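Local coordinates for protein Abbfa_003403 (PDB 4ZXH) that probably builds a peptide product as a four-domain nonribosomal peptide synthetase, with condensation, adenylation, phosphopantetheine-bearing carrier and thioesterase domains in one chain, at residues 1121-1124 against 1130-1133; 541-546 against 599-604; 263-268 against 311-316; 881-886 against 926-931; 700-705 against 721-726. All coordinates share one frame; numbering follows the deposited sequence.

Contact 1: 1121-1124 against 1130-1133; sequences EMQK and PYFL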
# COMPACT_ATOMS: atom_id res chain seq x y z
N GLU A 1121 3.36 38.51 27.84
CA GLU A 1121 3.26 37.74 26.59
C GLU A 1121 2.72 38.59 25.43
O GLU A 1121 3.18 38.46 24.30
CB GLU A 1121 2.38 36.49 26.78
CG GLU A 1121 3.13 35.25 27.28
CD GLU A 1121 4.15 34.70 26.27
OE1 GLU A 1121 3.79 34.51 25.09
OE2 GLU A 1121 5.31 34.45 26.66
N MET A 1122 1.75 39.45 25.72
CA MET A 1122 1.16 40.32 24.72
C MET A 1122 2.18 41.34 24.20
O MET A 1122 2.29 41.59 23.00
CB MET A 1122 -0.06 41.06 25.28
CG MET A 1122 -1.24 40.18 25.67
SD MET A 1122 -2.42 41.12 26.68
CE MET A 1122 -2.88 42.44 25.55
N GLN A 1123 2.95 41.92 25.11
CA GLN A 1123 3.87 42.98 24.73
C GLN A 1123 5.09 42.49 23.92
O GLN A 1123 5.81 43.30 23.35
CB GLN A 1123 4.30 43.76 25.97
CG GLN A 1123 3.23 44.79 26.35
CD GLN A 1123 3.59 45.67 27.54
OE1 GLN A 1123 4.23 45.23 28.51
NE2 GLN A 1123 3.19 46.94 27.46
N LYS A 1124 5.29 41.17 23.83
CA LYS A 1124 6.27 40.59 22.91
C LYS A 1124 5.83 40.70 21.45
O LYS A 1124 6.66 40.84 20.55
CB LYS A 1124 6.53 39.11 23.23
CG LYS A 1124 7.32 38.87 24.49
CD LYS A 1124 7.40 37.39 24.83
CE LYS A 1124 8.25 36.63 23.82
NZ LYS A 1124 8.47 35.23 24.29
N PRO A 1130 -2.86 51.40 21.17
CA PRO A 1130 -3.98 50.94 22.02
C PRO A 1130 -4.22 49.44 21.93
O PRO A 1130 -3.92 48.84 20.90
CB PRO A 1130 -5.19 51.71 21.47
CG PRO A 1130 -4.63 52.74 20.54
CD PRO A 1130 -3.34 52.19 20.03
N TYR A 1131 -4.77 48.86 23.00
CA TYR A 1131 -5.06 47.44 23.03
C TYR A 1131 -6.54 47.17 22.87
O TYR A 1131 -7.37 48.03 23.18
CB TYR A 1131 -4.55 46.82 24.32
CG TYR A 1131 -3.05 46.81 24.34
CD1 TYR A 1131 -2.34 45.87 23.61
CD2 TYR A 1131 -2.35 47.76 25.06
CE1 TYR A 1131 -0.96 45.87 23.60
CE2 TYR A 1131 -0.98 47.76 25.06
CZ TYR A 1131 -0.29 46.82 24.34
OH TYR A 1131 1.09 46.83 24.36
N PHE A 1132 -6.85 45.98 22.36
CA PHE A 1132 -8.22 45.57 22.10
C PHE A 1132 -8.39 44.16 22.67
O PHE A 1132 -7.71 43.23 22.25
CB PHE A 1132 -8.53 45.63 20.59
CG PHE A 1132 -9.97 45.39 20.25
CD1 PHE A 1132 -10.98 45.74 21.12
CD2 PHE A 1132 -10.31 44.78 19.05
CE1 PHE A 1132 -12.32 45.50 20.80
CE2 PHE A 1132 -11.63 44.55 18.72
CZ PHE A 1132 -12.65 44.91 19.60
N LEU A 1133 -9.27 44.03 23.65
CA LEU A 1133 -9.31 42.84 24.50
C LEU A 1133 -10.70 42.28 24.59
O LEU A 1133 -11.69 42.98 24.39
CB LEU A 1133 -8.86 43.17 25.93
CG LEU A 1133 -7.70 44.10 26.15
CD1 LEU A 1133 -7.79 44.60 27.53
CD2 LEU A 1133 -6.41 43.32 25.97
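Met1122 reaches across to Tyr1131 and Leu1133 in an alpha/beta unit of the thioesterase domain, whose alpha/beta-hydrolase fold has strand 1131-1136 among its parallel strands. From CB, which already faces the strand, the chain leaves with CG anti to the carbonyl carbon (chi1 -65°) and stays extended as far as SD. It then bends about the CG-SD bond (chi3 60°), and that turn brings only the terminal methyl into touch with the strand. CE lies 3.7 Å from Leu1133 CD2, the leucine standing nearly perpendicular to the methionine. It also comes 4.0 Å from Tyr1131 CD1, slanting in on the ring. Met1122 also touches Trp1068 and Phe1070 of the adjoining strand 1067-1070, so the helix is seated over two strands at once. Further along, strand 1131-1136 runs into what is probably the nucleophile elbow. The next residue, Gln1123, passes athwart the far end of the tyrosine, with CG 3.6 Å from Tyr1131 OH and the amide plane turned 60° from the ring. The phenol oxygen is engaged elsewhere: Tyr1131 OH is hydrogen-bonded to the backbone O of Gln1126, just past the helix.

Contact 2: 541-546 against 599-604; sequences TALLPA and LDINQA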
# COMPACT_ATOMS: atom_id res chain seq x y z
N THR A 541 -16.70 -44.77 8.97
CA THR A 541 -16.30 -45.99 9.67
C THR A 541 -15.20 -46.65 8.88
O THR A 541 -14.73 -46.09 7.89
CB THR A 541 -17.46 -46.98 9.83
OG1 THR A 541 -17.95 -47.33 8.52
CG2 THR A 541 -18.56 -46.36 10.64
N ALA A 542 -14.82 -47.85 9.30
CA ALA A 542 -13.84 -48.65 8.57
C ALA A 542 -14.49 -49.30 7.35
O ALA A 542 -13.81 -49.75 6.44
CB ALA A 542 -13.22 -49.69 9.47
N LEU A 543 -15.82 -49.34 7.32
CA LEU A 543 -16.53 -49.84 6.16
C LEU A 543 -16.35 -48.93 4.94
O LEU A 543 -16.54 -49.39 3.81
CB LEU A 543 -18.03 -49.99 6.47
CG LEU A 543 -18.47 -51.16 7.35
CD1 LEU A 543 -19.90 -51.00 7.85
CD2 LEU A 543 -18.31 -52.48 6.60
N LEU A 544 -15.99 -47.66 5.15
CA LEU A 544 -15.96 -46.67 4.07
C LEU A 544 -14.94 -47.02 2.98
O LEU A 544 -15.31 -47.14 1.81
CB LEU A 544 -15.72 -45.26 4.62
CG LEU A 544 -15.53 -44.08 3.65
CD1 LEU A 544 -16.64 -44.03 2.61
CD2 LEU A 544 -15.50 -42.77 4.44
N PRO A 545 -13.65 -47.22 3.35
CA PRO A 545 -12.75 -47.66 2.28
C PRO A 545 -13.22 -48.94 1.62
O PRO A 545 -13.09 -49.09 0.40
CB PRO A 545 -11.42 -47.88 3.00
CG PRO A 545 -11.48 -46.93 4.17
CD PRO A 545 -12.92 -46.96 4.61
N ALA A 546 -13.77 -49.86 2.41
CA ALA A 546 -14.26 -51.13 1.87
C ALA A 546 -15.45 -50.93 0.91
O ALA A 546 -15.56 -51.63 -0.09
CB ALA A 546 -14.63 -52.06 3.01
N LEU A 599 -29.98 -49.90 -0.09
CA LEU A 599 -29.39 -51.13 0.42
C LEU A 599 -28.59 -50.90 1.69
O LEU A 599 -27.75 -50.00 1.77
CB LEU A 599 -28.47 -51.74 -0.63
CG LEU A 599 -29.12 -52.52 -1.75
CD1 LEU A 599 -28.02 -52.91 -2.72
CD2 LEU A 599 -29.81 -53.73 -1.19
N ASP A 600 -28.84 -51.73 2.69
CA ASP A 600 -28.12 -51.64 3.95
C ASP A 600 -26.83 -52.43 3.87
O ASP A 600 -26.84 -53.66 3.77
CB ASP A 600 -29.00 -52.14 5.10
CG ASP A 600 -28.32 -52.05 6.45
OD1 ASP A 600 -27.18 -51.52 6.52
OD2 ASP A 600 -28.92 -52.51 7.45
N ILE A 601 -25.70 -51.73 3.95
CA ILE A 601 -24.38 -52.35 3.85
C ILE A 601 -24.08 -53.33 4.99
O ILE A 601 -23.23 -54.21 4.86
CB ILE A 601 -23.27 -51.28 3.81
CG1 ILE A 601 -21.97 -51.86 3.24
CG2 ILE A 601 -23.02 -50.72 5.18
CD1 ILE A 601 -20.86 -50.84 3.17
N ASN A 602 -24.78 -53.20 6.11
CA ASN A 602 -24.57 -54.12 7.22
C ASN A 602 -25.15 -55.50 6.91
O ASN A 602 -24.77 -56.48 7.54
CB ASN A 602 -25.20 -53.57 8.50
CG ASN A 602 -24.54 -52.28 8.98
OD1 ASN A 602 -23.31 -52.17 8.99
ND2 ASN A 602 -25.36 -51.30 9.36
N GLN A 603 -26.06 -55.56 5.93
CA GLN A 603 -26.72 -56.80 5.55
C GLN A 603 -25.87 -57.58 4.58
O GLN A 603 -26.14 -58.75 4.31
CB GLN A 603 -28.08 -56.52 4.90
CG GLN A 603 -29.12 -56.06 5.88
CD GLN A 603 -29.02 -56.81 7.19
OE1 GLN A 603 -28.51 -56.28 8.18
NE2 GLN A 603 -29.48 -58.07 7.19
N ALA A 604 -24.86 -56.92 4.05
CA ALA A 604 -23.91 -57.58 3.17
C ALA A 604 -23.19 -58.67 3.93
O ALA A 604 -22.66 -58.42 5.02
CB ALA A 604 -22.92 -56.58 2.59
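Leu543 carries this contact with one methyl, CD1, which meets Ile601 and Asn602 where an edge strand of a parallel four-stranded sheet in the adenylation domain runs out. CD1 lies 4.1 Å from Ile601 CG2, and the two side chains lie side by side but run opposite ways. The same methyl is 3.8 Å from Asn602 OD1, a plain van der Waals touch in which the asparagine is set square to the leucine. Ile601 places its other branch, CG1, anti to the backbone N (chi1 -161°), so CG2 falls between N and the carbonyl carbon and is the branch presented to the leucine.

Around this small contact stand the groups that set it. Asp600 closes an Asx turn: Asn602 N gives a hydrogen bond to Asp600 OD1 at 3.0 Å, arriving from above the carboxylate plane, 61° out of it. Thr586 ties the same corner together, since its OG1 is hydrogen-bonded to both Asp600 OD2 and Asn602 ND2. Ile601 also touches Leu583 of strand 581-584 and Ile519 of helix 509-525. Across the contact, the backbone that bears Leu543 is held at the entry to helix 543-553 by a capping bond, from Leu543 N to Thr541 OG1 at 3.2 Å and bent to 135°.

Contact 3: 263-268 against 311-316; sequences FYVLLH and QTLRQF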
# COMPACT_ATOMS: atom_id res chain seq x y z
N PHE A 263 6.95 1.15 -26.46
CA PHE A 263 6.92 0.99 -25.01
C PHE A 263 5.50 0.79 -24.48
O PHE A 263 5.26 -0.11 -23.68
CB PHE A 263 7.58 2.18 -24.32
CG PHE A 263 8.09 1.88 -22.94
CD1 PHE A 263 8.37 0.58 -22.57
CD2 PHE A 263 8.33 2.91 -22.04
CE1 PHE A 263 8.84 0.29 -21.31
CE2 PHE A 263 8.82 2.62 -20.77
CZ PHE A 263 9.07 1.31 -20.40
N TYR A 264 4.56 1.63 -24.92
CA TYR A 264 3.14 1.44 -24.59
C TYR A 264 2.66 0.03 -24.98
O TYR A 264 2.05 -0.67 -24.18
CB TYR A 264 2.26 2.47 -25.30
CG TYR A 264 2.25 3.85 -24.71
CD1 TYR A 264 1.66 4.11 -23.49
CD2 TYR A 264 2.80 4.92 -25.41
CE1 TYR A 264 1.63 5.38 -22.97
CE2 TYR A 264 2.78 6.19 -24.89
CZ TYR A 264 2.20 6.41 -23.68
OH TYR A 264 2.18 7.69 -23.17
N VAL A 265 2.94 -0.36 -26.22
CA VAL A 265 2.53 -1.68 -26.69
C VAL A 265 3.06 -2.75 -25.74
O VAL A 265 2.32 -3.63 -25.33
CB VAL A 265 3.03 -1.96 -28.13
CG1 VAL A 265 2.95 -3.44 -28.44
CG2 VAL A 265 2.20 -1.18 -29.12
N LEU A 266 4.33 -2.63 -25.35
CA LEU A 266 4.90 -3.52 -24.35
C LEU A 266 4.12 -3.55 -23.03
O LEU A 266 3.77 -4.63 -22.56
CB LEU A 266 6.35 -3.13 -24.05
CG LEU A 266 6.91 -4.05 -22.97
CD1 LEU A 266 6.88 -5.48 -23.47
CD2 LEU A 266 8.31 -3.66 -22.53
N LEU A 267 3.85 -2.39 -22.43
CA LEU A 267 3.17 -2.36 -21.13
C LEU A 267 1.72 -2.84 -21.24
O LEU A 267 1.15 -3.37 -20.29
CB LEU A 267 3.22 -0.96 -20.53
CG LEU A 267 4.63 -0.35 -20.49
CD1 LEU A 267 4.57 1.15 -20.23
CD2 LEU A 267 5.53 -1.05 -19.47
N HIS A 268 1.12 -2.64 -22.42
CA HIS A 268 -0.20 -3.16 -22.74
C HIS A 268 -0.23 -4.68 -22.68
O HIS A 268 -1.15 -5.27 -22.10
CB HIS A 268 -0.64 -2.69 -24.12
CG HIS A 268 -1.93 -3.27 -24.58
ND1 HIS A 268 -3.13 -2.98 -23.97
CD2 HIS A 268 -2.22 -4.13 -25.59
CE1 HIS A 268 -4.11 -3.63 -24.58
NE2 HIS A 268 -3.58 -4.33 -25.57
N GLN A 311 -6.43 -0.98 -33.38
CA GLN A 311 -5.54 -0.16 -34.21
C GLN A 311 -4.37 -0.96 -34.77
O GLN A 311 -3.86 -1.87 -34.12
CB GLN A 311 -4.99 1.03 -33.40
CG GLN A 311 -6.04 2.03 -32.91
CD GLN A 311 -6.67 2.82 -34.05
OE1 GLN A 311 -5.98 3.28 -34.96
NE2 GLN A 311 -7.99 2.98 -34.00
N THR A 312 -3.93 -0.64 -35.98
CA THR A 312 -2.68 -1.21 -36.48
C THR A 312 -1.52 -0.49 -35.80
O THR A 312 -1.72 0.56 -35.20
CB THR A 312 -2.56 -1.08 -38.00
OG1 THR A 312 -2.29 0.29 -38.36
CG2 THR A 312 -3.84 -1.53 -38.68
N LEU A 313 -0.31 -1.04 -35.88
CA LEU A 313 0.83 -0.36 -35.28
C LEU A 313 1.11 0.96 -35.98
O LEU A 313 1.57 1.90 -35.36
CB LEU A 313 2.09 -1.22 -35.34
CG LEU A 313 2.04 -2.61 -34.73
CD1 LEU A 313 3.41 -3.27 -34.90
CD2 LEU A 313 1.63 -2.53 -33.27
N ARG A 314 0.85 1.01 -37.29
CA ARG A 314 1.01 2.26 -38.02
C ARG A 314 0.06 3.28 -37.43
O ARG A 314 0.48 4.33 -36.94
CB ARG A 314 0.73 2.08 -39.52
CG ARG A 314 0.71 3.39 -40.30
CD ARG A 314 0.39 3.17 -41.78
NE ARG A 314 1.28 2.19 -42.40
CZ ARG A 314 2.36 2.50 -43.11
NH1 ARG A 314 2.72 3.76 -43.30
NH2 ARG A 314 3.10 1.52 -43.64
N GLN A 315 -1.22 2.95 -37.46
CA GLN A 315 -2.25 3.83 -36.95
C GLN A 315 -1.95 4.28 -35.52
O GLN A 315 -1.94 5.48 -35.23
CB GLN A 315 -3.61 3.14 -37.02
CG GLN A 315 -4.07 2.88 -38.45
CD GLN A 315 -5.39 2.13 -38.49
OE1 GLN A 315 -5.69 1.33 -37.61
NE2 GLN A 315 -6.18 2.39 -39.53
N PHE A 316 -1.67 3.33 -34.64
CA PHE A 316 -1.39 3.63 -33.24
C PHE A 316 -0.12 4.46 -33.03
O PHE A 316 -0.09 5.36 -32.20
CB PHE A 316 -1.29 2.33 -32.44
CG PHE A 316 -0.86 2.54 -31.02
CD1 PHE A 316 -1.75 3.04 -30.09
CD2 PHE A 316 0.44 2.25 -30.63
CE1 PHE A 316 -1.35 3.25 -28.79
CE2 PHE A 316 0.84 2.46 -29.32
CZ PHE A 316 -0.06 2.96 -28.40
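A capped helix start in the condensation domain, a member of the CoA-dependent acyltransferase clan, packs here on the flank of helix 255-271, and Phe316 is the side chain that bridges to Tyr264 and Val265. Its CG stands anti to the backbone N (chi1 174°), which sends the ring out from the first turn of helix 313-329 toward the other helix. The end of the ring comes up to the tyrosine stem: Tyr264 CB lies at the phenylalanine edge, near the ring plane, 3.9 Å from Phe316 CZ. The two rings do not stack. Along the side of the phenylalanine runs Val265, whose CG2 is 3.9 Å from Phe316 CE2 and approaches obliquely. That same methyl looks to Leu313 as well, although the gap from Val265 CG2 to Leu313 CD2 is a loose 4.4 Å.

What fixes the backbone bearing Leu313 and Phe316 is a capping box. Gln315 N donates to Thr312 OG1 at 3.0 Å, and Thr312 N returns a nearly straight bond of 3.1 Å to Gln315 OE1, tilted 26° from the carbonyl plane of that amide. The contact itself is wholly apolar and buried. The phenol of Tyr264 runs on past it to a hydrogen bond between its OH and Ile303 O.

Helix 428-447 spans both partners, with Val441 against Val265 and Met445 against Leu313, while Met305 of strand 302-306 touches both Tyr264 and Phe316.

Contact 4: 881-886 against 926-931; sequences GEIENV and KNLQIH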
# COMPACT_ATOMS: atom_id res chain seq x y z
N GLY A 881 -4.50 -10.95 -1.26
CA GLY A 881 -3.75 -11.69 -0.27
C GLY A 881 -2.64 -10.92 0.42
O GLY A 881 -2.27 -11.25 1.55
N GLU A 882 -2.09 -9.90 -0.24
CA GLU A 882 -1.06 -9.10 0.42
C GLU A 882 -1.70 -8.32 1.55
O GLU A 882 -1.12 -8.20 2.65
CB GLU A 882 -0.37 -8.18 -0.56
CG GLU A 882 0.36 -8.93 -1.65
CD GLU A 882 1.01 -8.00 -2.65
OE1 GLU A 882 0.93 -6.77 -2.45
OE2 GLU A 882 1.59 -8.50 -3.64
N ILE A 883 -2.90 -7.80 1.31
CA ILE A 883 -3.64 -7.16 2.39
C ILE A 883 -3.93 -8.16 3.51
O ILE A 883 -3.79 -7.84 4.69
CB ILE A 883 -4.95 -6.54 1.89
CG1 ILE A 883 -4.71 -5.77 0.59
CG2 ILE A 883 -5.58 -5.65 2.96
CD1 ILE A 883 -5.98 -5.16 0.01
N GLU A 884 -4.32 -9.38 3.14
CA GLU A 884 -4.65 -10.41 4.14
C GLU A 884 -3.45 -10.76 5.01
O GLU A 884 -3.59 -10.93 6.22
CB GLU A 884 -5.21 -11.66 3.46
CG GLU A 884 -6.58 -11.41 2.82
CD GLU A 884 -7.05 -12.52 1.89
OE1 GLU A 884 -6.30 -13.50 1.65
OE2 GLU A 884 -8.19 -12.39 1.39
N ASN A 885 -2.27 -10.84 4.40
CA ASN A 885 -1.04 -11.11 5.13
C ASN A 885 -0.69 -10.02 6.14
O ASN A 885 -0.27 -10.33 7.27
CB ASN A 885 0.13 -11.33 4.17
CG ASN A 885 0.13 -12.72 3.54
OD1 ASN A 885 -0.32 -13.70 4.17
ND2 ASN A 885 0.61 -12.83 2.31
N VAL A 886 -0.87 -8.75 5.76
CA VAL A 886 -0.55 -7.67 6.69
C VAL A 886 -1.51 -7.71 7.89
O VAL A 886 -1.09 -7.55 9.04
CB VAL A 886 -0.58 -6.28 6.01
CG1 VAL A 886 -0.46 -5.20 7.05
CG2 VAL A 886 0.55 -6.13 5.02
N LYS A 926 -5.53 2.23 11.33
CA LYS A 926 -4.27 2.92 11.62
C LYS A 926 -3.08 2.07 11.23
O LYS A 926 -2.13 2.54 10.59
CB LYS A 926 -4.15 3.29 13.09
CG LYS A 926 -5.24 4.20 13.63
CD LYS A 926 -5.19 5.59 13.04
CE LYS A 926 -6.03 6.52 13.88
NZ LYS A 926 -5.50 6.59 15.27
N ASN A 927 -3.12 0.80 11.62
CA ASN A 927 -2.01 -0.12 11.37
C ASN A 927 -1.77 -0.36 9.88
O ASN A 927 -0.64 -0.23 9.40
CB ASN A 927 -2.26 -1.45 12.08
CG ASN A 927 -1.04 -2.35 12.09
OD1 ASN A 927 -0.74 -3.02 11.10
ND2 ASN A 927 -0.35 -2.39 13.22
N LEU A 928 -2.83 -0.72 9.15
CA LEU A 928 -2.67 -0.98 7.73
C LEU A 928 -2.19 0.27 6.98
O LEU A 928 -1.42 0.18 6.03
CB LEU A 928 -3.97 -1.50 7.12
CG LEU A 928 -4.60 -2.77 7.69
CD1 LEU A 928 -5.65 -3.25 6.72
CD2 LEU A 928 -3.59 -3.86 7.93
N GLN A 929 -2.64 1.44 7.41
CA GLN A 929 -2.22 2.67 6.76
C GLN A 929 -0.70 2.87 6.77
O GLN A 929 -0.15 3.45 5.84
CB GLN A 929 -2.90 3.86 7.41
CG GLN A 929 -4.09 4.41 6.62
CD GLN A 929 -4.97 5.30 7.47
OE1 GLN A 929 -4.98 5.18 8.70
NE2 GLN A 929 -5.70 6.21 6.83
N ILE A 930 -0.03 2.35 7.79
CA ILE A 930 1.41 2.54 7.88
C ILE A 930 2.12 1.35 7.20
O ILE A 930 3.32 1.43 6.89
CB ILE A 930 1.89 2.72 9.37
CG1 ILE A 930 2.00 1.41 10.13
CG2 ILE A 930 0.94 3.67 10.14
CD1 ILE A 930 3.44 1.02 10.36
N HIS A 931 1.38 0.27 6.92
CA HIS A 931 2.00 -0.95 6.36
C HIS A 931 1.64 -1.28 4.90
O HIS A 931 2.27 -2.12 4.26
CB HIS A 931 1.66 -2.16 7.23
CG HIS A 931 2.36 -2.16 8.55
ND1 HIS A 931 3.74 -2.22 8.67
CD2 HIS A 931 1.88 -2.07 9.82
CE1 HIS A 931 4.07 -2.19 9.95
NE2 HIS A 931 2.96 -2.10 10.66
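Val886 and Leu928 make the close half of a helix-helix contact in the C-terminal subdomain of the adenylation domain. Val886 CG1 is 3.5 Å from Leu928 CD2, the valine and leucine overlapping flank to flank from opposing directions. Because that methyl is anti to the backbone N (chi1 171°), it points out to the second helix and also reaches 3.7 Å from His931 CB. Leucine and histidine thus share a single valine methyl between them.

Elsewhere the fit is looser. Ile883, one turn earlier, only grazes the leucine, with 4.5 Å from Ile883 CG2 to Leu928 CD1, although both residues are buried. On the His931 side the contact runs out to solvent: the histidine is exposed, and the valine meets its stem, coming obliquely to the ring. The helix axes stay 10.9 Å apart at closest approach and are inclined at 121°, and the touching residues form a single small patch.

Helices 880-888 and 921-931 are joined through strands 893-903 and 907-916, and Glu884 OE2 accepts a hydrogen bond from Val898 N on the first of them. Beyond the second helix lies helix 1037-1046 of the carrier region, where Glu1042 forms a salt bridge with Lys926.

Contact 5: 700-705 against 721-726; sequences IQLVDY and WKMLLD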
# COMPACT_ATOMS: atom_id res chain seq x y z
N ILE A 700 -8.82 -29.61 19.65
CA ILE A 700 -8.26 -30.30 20.80
C ILE A 700 -8.48 -31.80 20.68
O ILE A 700 -7.62 -32.61 21.05
CB ILE A 700 -8.89 -29.78 22.11
CG1 ILE A 700 -8.61 -28.28 22.26
CG2 ILE A 700 -8.34 -30.56 23.31
CD1 ILE A 700 -9.26 -27.64 23.47
N GLN A 701 -9.62 -32.18 20.13
CA GLN A 701 -9.90 -33.58 19.95
C GLN A 701 -9.01 -34.18 18.85
O GLN A 701 -8.66 -35.37 18.91
CB GLN A 701 -11.38 -33.77 19.62
CG GLN A 701 -11.96 -35.05 20.21
CD GLN A 701 -13.47 -35.01 20.22
OE1 GLN A 701 -14.07 -33.92 20.25
NE2 GLN A 701 -14.10 -36.18 20.17
N LEU A 702 -8.62 -33.37 17.87
CA LEU A 702 -7.73 -33.82 16.79
C LEU A 702 -6.27 -33.84 17.24
O LEU A 702 -5.51 -34.70 16.82
CB LEU A 702 -7.88 -32.95 15.54
CG LEU A 702 -7.07 -33.38 14.31
CD1 LEU A 702 -7.38 -34.82 13.91
CD2 LEU A 702 -7.34 -32.46 13.14
N VAL A 703 -5.88 -32.90 18.10
CA VAL A 703 -4.55 -32.95 18.70
C VAL A 703 -4.37 -34.24 19.48
O VAL A 703 -3.31 -34.86 19.44
CB VAL A 703 -4.29 -31.75 19.63
CG1 VAL A 703 -2.98 -31.94 20.37
CG2 VAL A 703 -4.26 -30.45 18.85
N ASP A 704 -5.42 -34.68 20.18
CA ASP A 704 -5.33 -35.87 21.01
C ASP A 704 -5.31 -37.14 20.17
O ASP A 704 -4.58 -38.09 20.49
CB ASP A 704 -6.49 -35.94 22.01
CG ASP A 704 -6.35 -34.94 23.15
OD1 ASP A 704 -5.25 -34.36 23.32
OD2 ASP A 704 -7.34 -34.74 23.88
N TYR A 705 -6.11 -37.17 19.11
CA TYR A 705 -6.16 -38.35 18.25
C TYR A 705 -4.81 -38.50 17.54
O TYR A 705 -4.38 -39.62 17.27
CB TYR A 705 -7.29 -38.24 17.22
CG TYR A 705 -7.69 -39.57 16.58
CD1 TYR A 705 -8.84 -40.25 16.99
CD2 TYR A 705 -6.89 -40.16 15.59
CE1 TYR A 705 -9.20 -41.46 16.41
CE2 TYR A 705 -7.24 -41.37 15.02
CZ TYR A 705 -8.40 -42.02 15.43
OH TYR A 705 -8.75 -43.23 14.86
N TRP A 721 -5.79 -26.98 8.99
CA TRP A 721 -4.44 -26.69 9.50
C TRP A 721 -4.47 -25.51 10.45
O TRP A 721 -3.82 -25.55 11.50
CB TRP A 721 -3.45 -26.43 8.37
CG TRP A 721 -3.09 -27.65 7.57
CD1 TRP A 721 -3.39 -27.88 6.26
CD2 TRP A 721 -2.38 -28.81 8.03
NE1 TRP A 721 -2.91 -29.11 5.87
CE2 TRP A 721 -2.28 -29.71 6.94
CE3 TRP A 721 -1.82 -29.19 9.25
CZ2 TRP A 721 -1.66 -30.95 7.03
CZ3 TRP A 721 -1.19 -30.41 9.35
CH2 TRP A 721 -1.11 -31.28 8.24
N LYS A 722 -5.21 -24.46 10.08
CA LYS A 722 -5.42 -23.32 10.97
C LYS A 722 -6.03 -23.79 12.29
O LYS A 722 -5.56 -23.41 13.36
CB LYS A 722 -6.33 -22.25 10.33
CG LYS A 722 -5.67 -21.44 9.21
CD LYS A 722 -6.70 -20.70 8.35
CE LYS A 722 -6.07 -20.11 7.08
NZ LYS A 722 -7.11 -19.61 6.11
N MET A 723 -7.06 -24.64 12.21
CA MET A 723 -7.75 -25.13 13.40
C MET A 723 -6.77 -25.82 14.37
O MET A 723 -6.80 -25.59 15.59
CB MET A 723 -8.88 -26.10 13.02
CG MET A 723 -9.68 -26.60 14.21
SD MET A 723 -10.94 -27.84 13.79
CE MET A 723 -9.92 -29.28 13.51
N LEU A 724 -5.90 -26.64 13.80
CA LEU A 724 -4.87 -27.36 14.53
C LEU A 724 -3.87 -26.43 15.22
O LEU A 724 -3.59 -26.58 16.41
CB LEU A 724 -4.15 -28.30 13.57
CG LEU A 724 -3.63 -29.65 14.05
CD1 LEU A 724 -4.70 -30.42 14.81
CD2 LEU A 724 -3.22 -30.42 12.82
N LEU A 725 -3.32 -25.47 14.48
CA LEU A 725 -2.33 -24.56 15.06
C LEU A 725 -2.94 -23.67 16.12
O LEU A 725 -2.27 -23.28 17.08
CB LEU A 725 -1.67 -23.71 13.97
CG LEU A 725 -0.99 -24.52 12.87
CD1 LEU A 725 -0.43 -23.62 11.79
CD2 LEU A 725 0.10 -25.44 13.44
N ASP A 726 -4.22 -23.34 15.96
CA ASP A 726 -4.90 -22.48 16.92
C ASP A 726 -5.36 -23.27 18.14
O ASP A 726 -6.00 -22.72 19.04
CB ASP A 726 -6.08 -21.77 16.26
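Leu724 and Val703 touch each other, and both also touch the side chain of Trp729 in a loop outside the two helices. The aromatic rings of the two segments themselves stay apart from this contact: Trp721 starts off away from helix 699-709, and its NE1 is hydrogen-bonded to Leu738 O, while Tyr705 packs on Leu664. Between the helices the meeting is therefore wholly aliphatic.

Leu724 CD1 is its middle. It lies 3.7 Å from Leu702 CD2 and about as close to Leu702 CG, with the two leucines roughly at right angles, and 4.1 Å from Val703 CG2, where the approach is oblique. Leu702 has its CG anti to the backbone N (chi1 -176°), which brings CD2 in between the helices. There CD2 takes a second neighbour, Met723 CE at 4.1 Å, brought back by a bend at the end of the otherwise extended methionine.

The axes are nearly perpendicular, at 84° and 9.6 Å apart. Helices 699-709 and 718-725 flank strand 713-716 in sequence, in the nine-stranded mixed sheet of the adenylation domain. Leu702 also reaches Leu664 on the neighbouring strand 662-665, and Trp721 packs against strand 735-740 on the other side of strand 713-716.

The five contacts are spread over the condensation, adenylation and thioesterase domains, and none touches another. Contacts 2 and 5 share the adenylation domain, with centres 29 Å apart and nearest atoms about 9 Å. Contact 4, in its C-terminal subdomain, comes as near to contact 5, about 8 Å between nearest atoms; Lys926, on its second helix, forms a salt bridge to Glu1042 of helix 1037-1046. Contact 3, in the condensation domain, is about 17 Å from contact 4 at nearest atoms. Its Tyr264 side chain is about 12 Å from the bound phosphopantetheine, without touching it. Contact 1, in the thioesterase, stands apart, its centre 98 Å from that of contact 2.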